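Local atomic coordinates of uncharacterized HTH-type transcriptional regulator HI_0893 (PDB entry 3QKX), a protein that probably binds DNA at cis-regulatory sites as a TetR-family transcriptional regulator, though its regulatory role remains uncharacterized. Residues P80-M88 with R126-A137. Sequence-based numbering, arbitrary orientation.
With SO4 (sulfate ion), chain F; EDO (1,2-ethanediol), chain C.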
ATOM      1  N   PRO A  80      17.462   1.020 -23.533  1.00 68.07           N
ATOM      2  CA  PRO A  80      16.754  -0.248 -23.450  1.00 64.96           C
ATOM      3  C   PRO A  80      15.552  -0.201 -22.523  1.00 62.20           C
ATOM      4  O   PRO A  80      15.501   0.615 -21.601  1.00 62.00           O
ATOM      5  CB  PRO A  80      17.803  -1.209 -22.862  1.00 64.99           C
ATOM      6  CG  PRO A  80      19.073  -0.577 -23.021  1.00 68.84           C
ATOM      7  CD  PRO A  80      18.853   0.887 -23.049  1.00 69.95           C
ATOM      8  N   PHE A  81      14.625  -1.122 -22.725  1.00 60.39           N
ATOM      9  CA  PHE A  81      13.389  -1.136 -21.956  1.00 57.79           C
ATOM     10  C   PHE A  81      13.650  -1.292 -20.469  1.00 56.29           C
ATOM     11  O   PHE A  81      12.955  -0.663 -19.654  1.00 54.95           O
ATOM     12  CB  PHE A  81      12.432  -2.234 -22.467  1.00 56.72           C
ATOM     13  CG  PHE A  81      11.839  -1.931 -23.841  1.00 59.04           C
ATOM     14  CD1 PHE A  81      10.944  -0.874 -24.010  1.00 59.44           C
ATOM     15  CD2 PHE A  81      12.212  -2.660 -24.959  1.00 60.74           C
ATOM     16  CE1 PHE A  81      10.406  -0.572 -25.250  1.00 61.12           C
ATOM     17  CE2 PHE A  81      11.672  -2.347 -26.226  1.00 63.49           C
ATOM     18  CZ  PHE A  81      10.767  -1.302 -26.355  1.00 62.97           C
ATOM     19  N   PHE A  82      14.666  -2.091 -20.113  1.00 56.34           N
ATOM     20  CA  PHE A  82      15.083  -2.216 -18.707  1.00 54.67           C
ATOM     21  C   PHE A  82      15.505  -0.876 -18.124  1.00 55.35           C
ATOM     22  O   PHE A  82      15.097  -0.526 -17.036  1.00 53.98           O
ATOM     23  CB  PHE A  82      16.247  -3.202 -18.554  1.00 55.96           C
ATOM     24  CG  PHE A  82      16.804  -3.242 -17.176  1.00 55.06           C
ATOM     25  CD1 PHE A  82      16.006  -3.620 -16.112  1.00 54.36           C
ATOM     26  CD2 PHE A  82      18.116  -2.865 -16.919  1.00 58.29           C
ATOM     27  CE1 PHE A  82      16.520  -3.642 -14.790  1.00 54.96           C
ATOM     28  CE2 PHE A  82      18.634  -2.882 -15.587  1.00 58.14           C
ATOM     29  CZ  PHE A  82      17.833  -3.278 -14.546  1.00 55.62           C
ATOM     30  N   GLU A  83      16.331  -0.138 -18.847  1.00 58.09           N
ATOM     31  CA  GLU A  83      16.762   1.180 -18.369  1.00 60.32           C
ATOM     32  C   GLU A  83      15.603   2.175 -18.282  1.00 58.75           C
ATOM     33  O   GLU A  83      15.601   3.035 -17.392  1.00 59.50           O
ATOM     34  CB  GLU A  83      17.890   1.752 -19.231  1.00 63.99           C
ATOM     35  CG  GLU A  83      19.202   0.942 -19.176  1.00 69.10           C
ATOM     36  CD  GLU A  83      19.831   0.845 -17.757  1.00 72.87           C
ATOM     37  OE1 GLU A  83      19.504   1.683 -16.864  1.00 70.85           O
ATOM     38  OE2 GLU A  83      20.653  -0.087 -17.549  1.00 76.54           O
ATOM     39  N   GLN A  84      14.623   2.044 -19.176  1.00 57.18           N
ATOM     40  CA  GLN A  84      13.410   2.839 -19.083  1.00 56.65           C
ATOM     41  C   GLN A  84      12.657   2.476 -17.822  1.00 54.29           C
ATOM     42  O   GLN A  84      12.162   3.336 -17.129  1.00 55.30           O
ATOM     43  CB  GLN A  84      12.512   2.645 -20.308  1.00 57.09           C
ATOM     44  CG  GLN A  84      13.096   3.201 -21.597  1.00 59.84           C
ATOM     45  CD  GLN A  84      12.298   2.795 -22.840  1.00 60.86           C
ATOM     46  OE1 GLN A  84      11.102   2.489 -22.759  1.00 59.19           O
ATOM     47  NE2 GLN A  84      12.957   2.810 -23.992  1.00 61.08           N
ATOM     48  N   TYR A  85      12.587   1.188 -17.525  1.00 52.88           N
ATOM     49  CA  TYR A  85      11.945   0.724 -16.315  1.00 50.76           C
ATOM     50  C   TYR A  85      12.744   1.151 -15.072  1.00 51.19           C
ATOM     51  O   TYR A  85      12.169   1.599 -14.112  1.00 51.53           O
ATOM     52  CB  TYR A  85      11.757  -0.789 -16.345  1.00 49.04           C
ATOM     53  CG  TYR A  85      11.299  -1.353 -15.015  1.00 47.27           C
ATOM     54  CD1 TYR A  85       9.969  -1.386 -14.676  1.00 45.02           C
ATOM     55  CD2 TYR A  85      12.212  -1.906 -14.123  1.00 45.71           C
ATOM     56  CE1 TYR A  85       9.554  -1.918 -13.427  1.00 44.51           C
ATOM     57  CE2 TYR A  85      11.807  -2.419 -12.906  1.00 44.38           C
ATOM     58  CZ  TYR A  85      10.484  -2.416 -12.565  1.00 42.22           C
ATOM     59  OH  TYR A  85      10.109  -2.941 -11.346  1.00 44.08           O
ATOM     60  N   ARG A  86      14.063   1.003 -15.119  1.00 52.37           N
ATOM     61  CA  ARG A  86      14.928   1.397 -14.019  1.00 53.13           C
ATOM     62  C   ARG A  86      14.827   2.884 -13.732  1.00 54.56           C
ATOM     63  O   ARG A  86      14.752   3.280 -12.586  1.00 55.38           O
ATOM     64  CB  ARG A  86      16.365   1.012 -14.342  1.00 55.57           C
ATOM     65  CG  ARG A  86      17.407   1.461 -13.336  1.00 56.97           C
ATOM     66  CD  ARG A  86      18.660   0.651 -13.499  1.00 59.88           C
ATOM     67  NE  ARG A  86      19.748   1.208 -12.724  1.00 64.79           N
ATOM     68  CZ  ARG A  86      20.628   2.119 -13.148  1.00 71.41           C
ATOM     69  NH1 ARG A  86      20.589   2.637 -14.386  1.00 73.40           N
ATOM     70  NH2 ARG A  86      21.557   2.546 -12.300  1.00 74.78           N
ATOM     71  N   GLN A  87      14.792   3.706 -14.769  1.00 56.02           N
ATOM     72  CA  GLN A  87      14.572   5.151 -14.587  1.00 57.53           C
ATOM     73  C   GLN A  87      13.256   5.412 -13.868  1.00 55.88           C
ATOM     74  O   GLN A  87      13.207   6.219 -12.957  1.00 57.32           O
ATOM     75  CB  GLN A  87      14.549   5.858 -15.932  1.00 59.72           C
ATOM     76  CG  GLN A  87      14.455   7.402 -15.867  1.00 62.70           C
ATOM     77  CD  GLN A  87      15.676   8.002 -15.227  1.00 65.48           C
ATOM     78  OE1 GLN A  87      16.751   7.927 -15.779  1.00 69.50           O
ATOM     79  NE2 GLN A  87      15.524   8.534 -14.027  1.00 64.01           N
HETATM   80  N   MSE A  88      12.191   4.748 -14.305  1.00 53.68           N
HETATM   81  CA  MSE A  88      10.875   4.942 -13.698  1.00 51.93           C
HETATM   82  C   MSE A  88      10.884   4.504 -12.237  1.00 50.55           C
HETATM   83  O   MSE A  88      10.281   5.154 -11.399  1.00 51.61           O
HETATM   84  CB  MSE A  88       9.778   4.187 -14.473  1.00 49.72           C
HETATM   85  CG  MSE A  88       9.343   4.885 -15.740  1.00 49.68           C
HETATM   86 SE   MSE A  88       7.768   4.030 -16.534  0.75 42.15          SE
HETATM   87  CE  MSE A  88       8.559   2.339 -17.119  1.00 43.97           C
ATOM     88  N   ARG A 126       2.597   6.954 -18.983  1.00 74.09           N
ATOM     89  CA  ARG A 126       3.903   6.402 -19.359  1.00 70.73           C
ATOM     90  C   ARG A 126       3.994   4.883 -19.108  1.00 66.54           C
ATOM     91  O   ARG A 126       4.536   4.154 -19.931  1.00 66.08           O
ATOM     92  CB  ARG A 126       5.034   7.144 -18.613  1.00 69.49           C
ATOM     93  CG  ARG A 126       6.468   6.624 -18.833  1.00 67.26           C
ATOM     94  CD  ARG A 126       6.826   6.460 -20.305  1.00 70.91           C
ATOM     95  NE  ARG A 126       6.557   7.668 -21.099  1.00 74.63           N
ATOM     96  CZ  ARG A 126       6.464   7.716 -22.434  1.00 78.93           C
ATOM     97  NH1 ARG A 126       6.580   6.611 -23.172  1.00 78.74           N
ATOM     98  NH2 ARG A 126       6.226   8.895 -23.055  1.00 83.14           N
ATOM     99  N   TRP A 127       3.433   4.413 -17.995  1.00 63.64           N
ATOM    100  CA  TRP A 127       3.437   2.987 -17.685  1.00 59.96           C
ATOM    101  C   TRP A 127       2.718   2.193 -18.746  1.00 61.73           C
ATOM    102  O   TRP A 127       3.246   1.177 -19.230  1.00 60.71           O
ATOM    103  CB  TRP A 127       2.774   2.695 -16.343  1.00 58.09           C
ATOM    104  CG  TRP A 127       2.740   1.236 -16.063  1.00 54.18           C
ATOM    105  CD1 TRP A 127       1.634   0.434 -15.981  1.00 53.92           C
ATOM    106  CD2 TRP A 127       3.871   0.378 -15.887  1.00 49.59           C
ATOM    107  NE1 TRP A 127       2.016  -0.873 -15.760  1.00 49.42           N
ATOM    108  CE2 TRP A 127       3.384  -0.923 -15.674  1.00 49.45           C
ATOM    109  CE3 TRP A 127       5.244   0.587 -15.872  1.00 48.82           C
ATOM    110  CZ2 TRP A 127       4.227  -2.009 -15.473  1.00 48.70           C
ATOM    111  CZ3 TRP A 127       6.084  -0.503 -15.661  1.00 47.52           C
ATOM    112  CH2 TRP A 127       5.572  -1.774 -15.473  1.00 47.27           C
ATOM    113  N   ASP A 128       1.506   2.637 -19.075  1.00 64.65           N
ATOM    114  CA  ASP A 128       0.677   1.978 -20.073  1.00 67.45           C
ATOM    115  C   ASP A 128       1.407   1.933 -21.403  1.00 67.88           C
ATOM    116  O   ASP A 128       1.466   0.869 -22.043  1.00 67.40           O
ATOM    117  CB  ASP A 128      -0.696   2.693 -20.236  1.00 72.13           C
ATOM    118  CG  ASP A 128      -1.701   2.380 -19.077  1.00 74.19           C
ATOM    119  OD1 ASP A 128      -1.414   1.542 -18.190  1.00 74.12           O
ATOM    120  OD2 ASP A 128      -2.797   2.979 -19.073  1.00 81.11           O
ATOM    121  N   LEU A 129       1.969   3.080 -21.802  1.00 68.64           N
ATOM    122  CA  LEU A 129       2.693   3.211 -23.070  1.00 70.11           C
ATOM    123  C   LEU A 129       3.910   2.317 -23.098  1.00 66.62           C
ATOM    124  O   LEU A 129       4.184   1.660 -24.108  1.00 68.33           O
ATOM    125  CB  LEU A 129       3.154   4.654 -23.310  1.00 72.31           C
ATOM    126  CG  LEU A 129       2.122   5.752 -23.625  1.00 77.46           C
ATOM    127  CD1 LEU A 129       2.843   7.065 -23.971  1.00 79.86           C
ATOM    128  CD2 LEU A 129       1.184   5.357 -24.746  1.00 81.41           C
ATOM    129  N   PHE A 130       4.648   2.310 -22.001  1.00 62.46           N
ATOM    130  CA  PHE A 130       5.834   1.492 -21.896  1.00 59.54           C
ATOM    131  C   PHE A 130       5.485   0.011 -22.043  1.00 58.53           C
ATOM    132  O   PHE A 130       6.160  -0.710 -22.763  1.00 58.97           O
ATOM    133  CB  PHE A 130       6.526   1.746 -20.567  1.00 56.27           C
ATOM    134  CG  PHE A 130       7.564   0.714 -20.209  1.00 54.97           C
ATOM    135  CD1 PHE A 130       8.851   0.819 -20.708  1.00 55.58           C
ATOM    136  CD2 PHE A 130       7.255  -0.355 -19.361  1.00 52.36           C
ATOM    137  CE1 PHE A 130       9.826  -0.115 -20.389  1.00 54.76           C
ATOM    138  CE2 PHE A 130       8.238  -1.300 -19.013  1.00 52.60           C
ATOM    139  CZ  PHE A 130       9.526  -1.180 -19.541  1.00 53.16           C
ATOM    140  N   CYS A 131       4.440  -0.427 -21.344  1.00 58.13           N
ATOM    141  CA  CYS A 131       3.951  -1.799 -21.448  1.00 57.80           C
ATOM    142  C   CYS A 131       3.615  -2.155 -22.866  1.00 61.51           C
ATOM    143  O   CYS A 131       3.956  -3.236 -23.300  1.00 61.93           O
ATOM    144  CB  CYS A 131       2.739  -2.028 -20.549  1.00 57.35           C
ATOM    145  SG  CYS A 131       3.177  -2.093 -18.799  1.00 54.91           S
ATOM    146  N   HIS A 132       2.978  -1.239 -23.599  1.00 65.27           N
ATOM    147  CA  HIS A 132       2.584  -1.503 -24.974  1.00 69.31           C
ATOM    148  C   HIS A 132       3.809  -1.701 -25.881  1.00 69.45           C
ATOM    149  O   HIS A 132       3.850  -2.663 -26.654  1.00 69.90           O
ATOM    150  CB  HIS A 132       1.683  -0.382 -25.515  1.00 73.24           C
ATOM    151  CG  HIS A 132       1.102  -0.670 -26.872  1.00 79.82           C
ATOM    152  ND1 HIS A 132       0.389  -1.822 -27.155  1.00 83.30           N
ATOM    153  CD2 HIS A 132       1.108   0.058 -28.023  1.00 86.11           C
ATOM    154  CE1 HIS A 132      -0.008  -1.795 -28.420  1.00 88.40           C
ATOM    155  NE2 HIS A 132       0.417  -0.669 -28.970  1.00 89.49           N
ATOM    156  N   GLN A 133       4.800  -0.815 -25.761  1.00 68.73           N
ATOM    157  CA  GLN A 133       6.015  -0.897 -26.587  1.00 70.00           C
ATOM    158  C   GLN A 133       6.857  -2.126 -26.229  1.00 66.86           C
ATOM    159  O   GLN A 133       7.316  -2.853 -27.119  1.00 68.34           O
ATOM    160  CB  GLN A 133       6.879   0.381 -26.457  1.00 70.86           C
ATOM    161  CG  GLN A 133       6.286   1.647 -27.094  1.00 77.19           C
ATOM    162  CD  GLN A 133       5.961   1.483 -28.591  1.00 86.00           C
ATOM    163  OE1 GLN A 133       4.957   2.008 -29.083  1.00 92.99           O
ATOM    164  NE2 GLN A 133       6.806   0.734 -29.311  1.00 89.35           N
ATOM    165  N   ALA A 134       7.041  -2.364 -24.931  1.00 62.89           N
ATOM    166  CA  ALA A 134       7.789  -3.521 -24.468  1.00 60.48           C
ATOM    167  C   ALA A 134       7.072  -4.847 -24.808  1.00 60.85           C
ATOM    168  O   ALA A 134       7.733  -5.837 -25.125  1.00 61.37           O
ATOM    169  CB  ALA A 134       8.074  -3.414 -22.957  1.00 56.55           C
ATOM    170  N   GLN A 135       5.739  -4.859 -24.767  1.00 61.67           N
ATOM    171  CA  GLN A 135       4.967  -6.063 -25.169  1.00 63.31           C
ATOM    172  C   GLN A 135       5.058  -6.296 -26.662  1.00 65.86           C
ATOM    173  O   GLN A 135       5.276  -7.414 -27.090  1.00 65.92           O
ATOM    174  CB  GLN A 135       3.497  -5.977 -24.761  1.00 64.47           C
ATOM    175  CG  GLN A 135       3.249  -6.327 -23.311  1.00 63.58           C
ATOM    176  CD  GLN A 135       1.825  -6.034 -22.855  1.00 69.06           C
ATOM    177  OE1 GLN A 135       1.109  -5.210 -23.456  1.00 74.51           O
ATOM    178  NE2 GLN A 135       1.389  -6.738 -21.802  1.00 69.15           N
ATOM    179  N   LYS A 136       4.894  -5.219 -27.426  1.00 68.07           N
ATOM    180  CA  LYS A 136       5.060  -5.204 -28.887  1.00 71.66           C
ATOM    181  C   LYS A 136       6.438  -5.721 -29.310  1.00 70.45           C
ATOM    182  O   LYS A 136       6.533  -6.443 -30.283  1.00 72.92           O
ATOM    183  CB  LYS A 136       4.831  -3.765 -29.415  1.00 74.46           C
ATOM    184  CG  LYS A 136       4.945  -3.550 -30.927  1.00 80.46           C
ATOM    185  CD  LYS A 136       4.563  -2.096 -31.316  1.00 84.71           C
ATOM    186  N   ALA A 137       7.487  -5.359 -28.563  1.00 67.09           N
ATOM    187  CA  ALA A 137       8.861  -5.842 -28.824  1.00 66.35           C
ATOM    188  C   ALA A 137       9.100  -7.323 -28.435  1.00 64.71           C
ATOM    189  O   ALA A 137      10.031  -7.953 -28.910  1.00 64.78           O
ATOM    190  CB  ALA A 137       9.854  -4.957 -28.105  1.00 64.17           C
TER
HETATM  191  S   SO4 F 208      23.330   4.983 -14.132  0.75 89.52           S
HETATM  192  O1  SO4 F 208      22.423   5.741 -15.002  0.75 86.88           O
HETATM  193  O2  SO4 F 208      23.400   3.579 -14.544  0.75 88.10           O
HETATM  194  O3  SO4 F 208      22.858   5.087 -12.748  0.75 89.06           O
HETATM  195  O4  SO4 F 208      24.678   5.536 -14.206  0.75 89.43           O
HETATM  196  C1  EDO C 202      -1.562   1.068 -13.917  1.00100.20           C
HETATM  197  O1  EDO C 202      -1.197   1.446 -12.583  1.00 99.21           O
HETATM  198  C2  EDO C 202      -3.071   1.198 -14.107  1.00100.60           C
HETATM  199  O2  EDO C 202      -3.399   0.965 -15.485  1.00100.97           O
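Two phenylalanines, one from each helix, act as reciprocal knobs in this antiparallel knobs-into-holes packing: Phe81 sits among Phe130, Gln133, Ala134 and Ala137, while Phe130 enters the hole formed by Phe81, Gln84, Tyr85 and Met88. In this C-terminal domain of a TetR-family regulator, the axes of the two short segments approach to 11.3 Å, their N-to-C directions 161° apart, a spacing bridged largely by Phe81, Phe130 and Met88. Phe81 lays one ring face over the opposing backbone, with Ala134 CA almost directly above the centre, 4.0 Å from the centroid. Phe130, its CG anti to the backbone N (chi1 166°), brings its edge to the first helix, CE1 lying 3.3 Å from Phe81 O and CD1 3.5 Å from Gln84 OE1. Phe81 O also accepts the backbone hydrogen bond from Tyr85 N, and Gln84 NE2 bonds to Lys79 O. Tyr85 and Trp127 lie side by side, Tyr85 OH bonding to Ser182 and Trp127 NE1 to Glu145. Trp183 of helix 172-184 touches both Phe81 and Phe130. Selenomethionine Met88, bent at chi3 (-69°), holds SE obliquely to the Phe130 ring in a Met-aromatic contact, while its methyl CE packs over a face of that ring as a CH-pi contact, 3.6 Å from Phe130 CG.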